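Long-range contact in mandelate racemase/muconate lactonizing enzyme family protein (Bradyrhizobium sp. ORS 278, PDB 3TOY), which is of unknown function but belongs to the enolase superfamily, pairing an N-terminal capping domain with a modified TIM barrel: residues V123-W135 with P293-L305. Numbering follows the deposited sequence.
Sequences VGMAVSGLDMAFW and PDLMKVGGITGWL. With P4C (O-acetaldehydyl-hexaethylene glycol), chain H.
Leu295 meets Met132 obliquely, its CB 3.8 Å from Met132 SD. Met296 then runs side by side with Met125, both chains pointing the same way and bent at the thioether, with Met296 SD 3.9 Å from Met125 CE. Its carbonyl O accepts a nearly straight CA-H...O contact from Met125 CA at 3.3 Å. Gly299 N gives a weak hydrogen bond to Ser128 OG, a hydroxyl that itself donates to Gly124 O within its own helix. At Gly300, with no side chain in between, the backbones close to 4.2 Å between its CA and Ser128 CA. Ile301 lies over one face of the Trp135 indole, CG2 poised above the five-membered ring in a CH-pi contact. Thr302 carries the polar centre. The Asp131 carboxylate, swung away from its own backbone N (chi1 -178°), meets the first turn of helix 300-314 and is gripped twice: OD2 accepts from Thr302 N at 3.0 Å, OD1 from Thr302 OG1, 2.6 Å away, on its syn lone pair. That hydroxyl in turn accepts from Trp135 NE1, 2.9 Å away in the indole plane and nearly straight (173°), helping, with Ile301, to set the ring's rotation. Leu305 touches the bound O-acetaldehydyl-hexaethylene glycol through its methyls. Segments 123-135 and 300-305, from capping-domain helix 122-142 and barrel helix 300-314, run 96° apart, backed by helices 82-95 and 103-113, while helix 324-330 packs on Leu295 and Ile301 and strand 290-291 leads in.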
loop_
_atom_site.group_PDB
_atom_site.type_symbol
_atom_site.label_atom_id
_atom_site.label_comp_id
_atom_site.label_asym_id
_atom_site.label_seq_id
_atom_site.Cartn_x
_atom_site.Cartn_y
_atom_site.Cartn_z
ATOM N N VAL A 123 23.915 26.503 -11.259
ATOM C CA VAL A 123 22.907 27.380 -11.827
ATOM C C VAL A 123 21.848 27.704 -10.786
ATOM O O VAL A 123 21.434 28.856 -10.640
ATOM C CB VAL A 123 22.261 26.742 -13.095
ATOM C CG1 VAL A 123 20.972 27.441 -13.477
ATOM C CG2 VAL A 123 23.280 26.704 -14.254
ATOM N N GLY A 124 21.408 26.683 -10.050
ATOM C CA GLY A 124 20.415 26.899 -9.003
ATOM C C GLY A 124 20.877 27.840 -7.894
ATOM O O GLY A 124 20.079 28.606 -7.349
ATOM N N MET A 125 22.157 27.762 -7.541
ATOM C CA MET A 125 22.706 28.646 -6.507
ATOM C C MET A 125 22.725 30.096 -6.980
ATOM O O MET A 125 22.399 31.015 -6.215
ATOM C CB MET A 125 24.104 28.213 -6.121
ATOM C CG MET A 125 24.177 26.785 -5.547
ATOM S SD MET A 125 25.838 26.154 -5.393
ATOM C CE MET A 125 26.380 26.925 -3.875
ATOM N N ALA A 126 23.113 30.287 -8.244
ATOM C CA ALA A 126 23.023 31.607 -8.900
ATOM C C ALA A 126 21.615 32.154 -8.845
ATOM O O ALA A 126 21.394 33.276 -8.411
ATOM C CB ALA A 126 23.475 31.504 -10.338
ATOM N N VAL A 127 20.659 31.350 -9.310
ATOM C CA VAL A 127 19.242 31.705 -9.298
ATOM C C VAL A 127 18.730 32.077 -7.897
ATOM O O VAL A 127 18.022 33.081 -7.721
ATOM C CB VAL A 127 18.393 30.545 -9.908
ATOM C CG1 VAL A 127 16.907 30.761 -9.647
ATOM C CG2 VAL A 127 18.671 30.436 -11.405
ATOM N N SER A 128 19.100 31.278 -6.904
ATOM C CA SER A 128 18.602 31.514 -5.546
ATOM C C SER A 128 19.281 32.761 -4.991
ATOM O O SER A 128 18.673 33.514 -4.252
ATOM C CB SER A 128 18.904 30.322 -4.642
ATOM O OG SER A 128 18.286 29.135 -5.179
ATOM N N GLY A 129 20.547 32.953 -5.363
ATOM C CA GLY A 129 21.300 34.126 -4.897
ATOM C C GLY A 129 20.647 35.394 -5.418
ATOM O O GLY A 129 20.503 36.364 -4.674
ATOM N N LEU A 130 20.253 35.378 -6.688
ATOM C CA LEU A 130 19.553 36.506 -7.302
ATOM C C LEU A 130 18.233 36.773 -6.609
ATOM O O LEU A 130 17.898 37.912 -6.279
ATOM C CB LEU A 130 19.344 36.290 -8.814
ATOM C CG LEU A 130 20.632 36.390 -9.646
ATOM C CD1 LEU A 130 20.528 35.784 -11.028
ATOM C CD2 LEU A 130 21.099 37.871 -9.723
ATOM N N ASP A 131 17.464 35.715 -6.372
ATOM C CA ASP A 131 16.193 35.888 -5.690
ATOM C C ASP A 131 16.348 36.593 -4.338
ATOM O O ASP A 131 15.566 37.489 -4.001
ATOM C CB ASP A 131 15.476 34.524 -5.512
ATOM C CG ASP A 131 14.125 34.680 -4.847
ATOM O OD1 ASP A 131 13.130 34.953 -5.557
ATOM O OD2 ASP A 131 14.069 34.549 -3.606
ATOM N N MET A 132 17.330 36.195 -3.552
ATOM C CA MET A 132 17.533 36.817 -2.234
ATOM C C MET A 132 17.862 38.313 -2.392
ATOM O O MET A 132 17.356 39.161 -1.653
ATOM C CB MET A 132 18.664 36.130 -1.468
ATOM C CG MET A 132 18.265 34.801 -0.809
ATOM S SD MET A 132 19.585 34.095 0.164
ATOM C CE MET A 132 20.586 33.365 -1.127
ATOM N N ALA A 133 18.720 38.614 -3.356
ATOM C CA ALA A 133 19.089 40.006 -3.609
ATOM C C ALA A 133 17.877 40.817 -4.076
ATOM O O ALA A 133 17.737 41.984 -3.700
ATOM C CB ALA A 133 20.233 40.083 -4.602
ATOM N N PHE A 134 16.969 40.214 -4.853
ATOM C CA PHE A 134 15.758 40.955 -5.248
ATOM C C PHE A 134 14.901 41.335 -4.043
ATOM O O PHE A 134 14.385 42.451 -3.945
ATOM C CB PHE A 134 14.841 40.199 -6.220
ATOM C CG PHE A 134 15.502 39.701 -7.473
ATOM C CD1 PHE A 134 16.502 40.428 -8.117
ATOM C CD2 PHE A 134 15.072 38.506 -8.045
ATOM C CE1 PHE A 134 17.083 39.947 -9.283
ATOM C CE2 PHE A 134 15.650 38.019 -9.196
ATOM C CZ PHE A 134 16.653 38.741 -9.826
ATOM N N TRP A 135 14.679 40.383 -3.142
ATOM C CA TRP A 135 13.863 40.673 -1.978
ATOM C C TRP A 135 14.570 41.694 -1.089
ATOM O O TRP A 135 13.932 42.545 -0.454
ATOM C CB TRP A 135 13.584 39.377 -1.182
ATOM C CG TRP A 135 12.424 38.579 -1.737
ATOM C CD1 TRP A 135 12.488 37.466 -2.531
ATOM C CD2 TRP A 135 11.028 38.835 -1.520
ATOM N NE1 TRP A 135 11.212 37.019 -2.824
ATOM C CE2 TRP A 135 10.303 37.840 -2.209
ATOM C CE3 TRP A 135 10.320 39.814 -0.814
ATOM C CZ2 TRP A 135 8.910 37.809 -2.227
ATOM C CZ3 TRP A 135 8.937 39.786 -0.848
ATOM C CH2 TRP A 135 8.247 38.781 -1.531
ATOM N N PRO A 293 16.130 23.429 4.745
ATOM C CA PRO A 293 16.526 23.920 3.426
ATOM C C PRO A 293 17.659 24.956 3.541
ATOM O O PRO A 293 17.798 25.602 4.583
ATOM C CB PRO A 293 15.256 24.579 2.887
ATOM C CG PRO A 293 14.121 24.025 3.729
ATOM C CD PRO A 293 14.713 23.708 5.061
ATOM N N ASP A 294 18.458 25.045 2.482
ATOM C CA ASP A 294 19.480 26.080 2.295
ATOM C C ASP A 294 18.888 27.102 1.334
ATOM O O ASP A 294 18.428 26.752 0.233
ATOM C CB ASP A 294 20.717 25.420 1.668
ATOM C CG ASP A 294 21.915 26.368 1.565
ATOM O OD1 ASP A 294 21.710 27.569 1.243
ATOM O OD2 ASP A 294 23.043 25.891 1.806
ATOM N N LEU A 295 18.868 28.366 1.738
ATOM C CA LEU A 295 18.322 29.382 0.857
ATOM C C LEU A 295 19.021 29.401 -0.507
ATOM O O LEU A 295 18.424 29.844 -1.473
ATOM C CB LEU A 295 18.389 30.769 1.517
ATOM C CG LEU A 295 17.298 31.006 2.563
ATOM C CD1 LEU A 295 17.678 32.176 3.496
ATOM C CD2 LEU A 295 15.951 31.263 1.916
ATOM N N MET A 296 20.268 28.935 -0.579
ATOM C CA MET A 296 21.001 28.924 -1.855
ATOM C C MET A 296 20.513 27.833 -2.797
ATOM O O MET A 296 20.802 27.873 -3.986
ATOM C CB MET A 296 22.479 28.616 -1.650
ATOM C CG MET A 296 23.238 29.470 -0.708
ATOM S SD MET A 296 24.967 28.987 -0.926
ATOM C CE MET A 296 25.102 27.417 -0.057
ATOM N N LYS A 297 19.826 26.820 -2.269
ATOM C CA LYS A 297 19.480 25.646 -3.119
ATOM C C LYS A 297 17.968 25.437 -3.209
ATOM O O LYS A 297 17.458 24.841 -4.163
ATOM C CB LYS A 297 20.147 24.388 -2.563
ATOM C CG LYS A 297 21.665 24.436 -2.612
ATOM C CD LYS A 297 22.284 23.089 -2.315
ATOM C CE LYS A 297 23.791 23.093 -2.583
ATOM N NZ LYS A 297 24.432 21.761 -2.364
ATOM N N VAL A 298 17.254 25.972 -2.234
ATOM C CA VAL A 298 15.787 25.911 -2.224
ATOM C C VAL A 298 15.071 26.905 -3.157
ATOM O O VAL A 298 13.847 26.826 -3.314
ATOM C CB VAL A 298 15.254 26.057 -0.780
ATOM C CG1 VAL A 298 15.215 27.524 -0.376
ATOM C CG2 VAL A 298 13.827 25.485 -0.657
ATOM N N GLY A 299 15.813 27.807 -3.812
ATOM C CA GLY A 299 15.168 28.856 -4.639
ATOM C C GLY A 299 14.999 30.196 -3.931
ATOM O O GLY A 299 14.044 30.938 -4.195
ATOM N N GLY A 300 15.920 30.497 -3.011
ATOM C CA GLY A 300 15.928 31.765 -2.281
ATOM C C GLY A 300 14.719 31.914 -1.385
ATOM O O GLY A 300 14.122 30.925 -0.953
ATOM N N ILE A 301 14.366 33.162 -1.093
ATOM C CA ILE A 301 13.202 33.482 -0.295
ATOM C C ILE A 301 11.933 32.928 -0.940
ATOM O O ILE A 301 11.071 32.354 -0.248
ATOM C CB ILE A 301 13.051 35.015 -0.142
ATOM C CG1 ILE A 301 14.321 35.632 0.487
ATOM C CG2 ILE A 301 11.817 35.362 0.638
ATOM C CD1 ILE A 301 14.787 34.967 1.712
ATOM N N THR A 302 11.809 33.113 -2.257
ATOM C CA THR A 302 10.608 32.755 -2.971
ATOM C C THR A 302 10.363 31.218 -2.858
ATOM O O THR A 302 9.243 30.780 -2.549
ATOM C CB THR A 302 10.701 33.195 -4.452
ATOM O OG1 THR A 302 10.791 34.640 -4.496
ATOM C CG2 THR A 302 9.446 32.765 -5.232
ATOM N N GLY A 303 11.417 30.452 -3.104
ATOM C CA GLY A 303 11.377 28.971 -2.994
ATOM C C GLY A 303 11.133 28.524 -1.543
ATOM O O GLY A 303 10.332 27.595 -1.283
ATOM N N TRP A 304 11.794 29.178 -0.590
ATOM C CA TRP A 304 11.608 28.868 0.842
ATOM C C TRP A 304 10.150 28.931 1.252
ATOM O O TRP A 304 9.644 28.025 1.955
ATOM C CB TRP A 304 12.420 29.832 1.722
ATOM C CG TRP A 304 12.239 29.614 3.184
ATOM C CD1 TRP A 304 11.161 29.937 3.920
ATOM C CD2 TRP A 304 13.171 28.997 4.078
ATOM N NE1 TRP A 304 11.346 29.564 5.228
ATOM C CE2 TRP A 304 12.573 28.975 5.348
ATOM C CE3 TRP A 304 14.441 28.439 3.919
ATOM C CZ2 TRP A 304 13.201 28.438 6.462
ATOM C CZ3 TRP A 304 15.062 27.898 5.021
ATOM C CH2 TRP A 304 14.450 27.917 6.282
ATOM N N LEU A 305 9.461 30.004 0.843
ATOM C CA LEU A 305 8.061 30.186 1.235
ATOM C C LEU A 305 7.146 29.061 0.712
ATOM O O LEU A 305 6.197 28.643 1.401
ATOM C CB LEU A 305 7.540 31.567 0.799
ATOM C CG LEU A 305 8.230 32.750 1.490
ATOM C CD1 LEU A 305 7.834 34.058 0.789
ATOM C CD2 LEU A 305 7.945 32.833 2.998
HETATM O O1 P4C H . 3.603 29.837 3.091
HETATM C C2 P4C H . 4.719 30.617 3.548
HETATM C C3 P4C H . 4.261 31.760 4.451
HETATM O O4 P4C H . 3.973 32.928 3.675
HETATM C C5 P4C H . 4.319 34.139 4.370
HETATM C C6 P4C H . 3.870 35.384 3.607
HETATM O O7 P4C H . 4.724 35.620 2.488
HETATM C C8 P4C H . 4.179 36.457 1.462
HETATM C C9 P4C H . 5.044 36.296 0.213
HETATM O O10 P4C H . 4.317 35.589 -0.798
HETATM C C11 P4C H . 5.152 34.989 -1.788
HETATM C C12 P4C H . 4.313 34.045 -2.647
HETATM O O13 P4C H . 4.038 32.821 -1.953
HETATM C C14 P4C H . 3.519 31.819 -2.836
HETATM C C15 P4C H . 3.002 30.633 -2.025
HETATM O O16 P4C H . 4.066 29.709 -1.780
#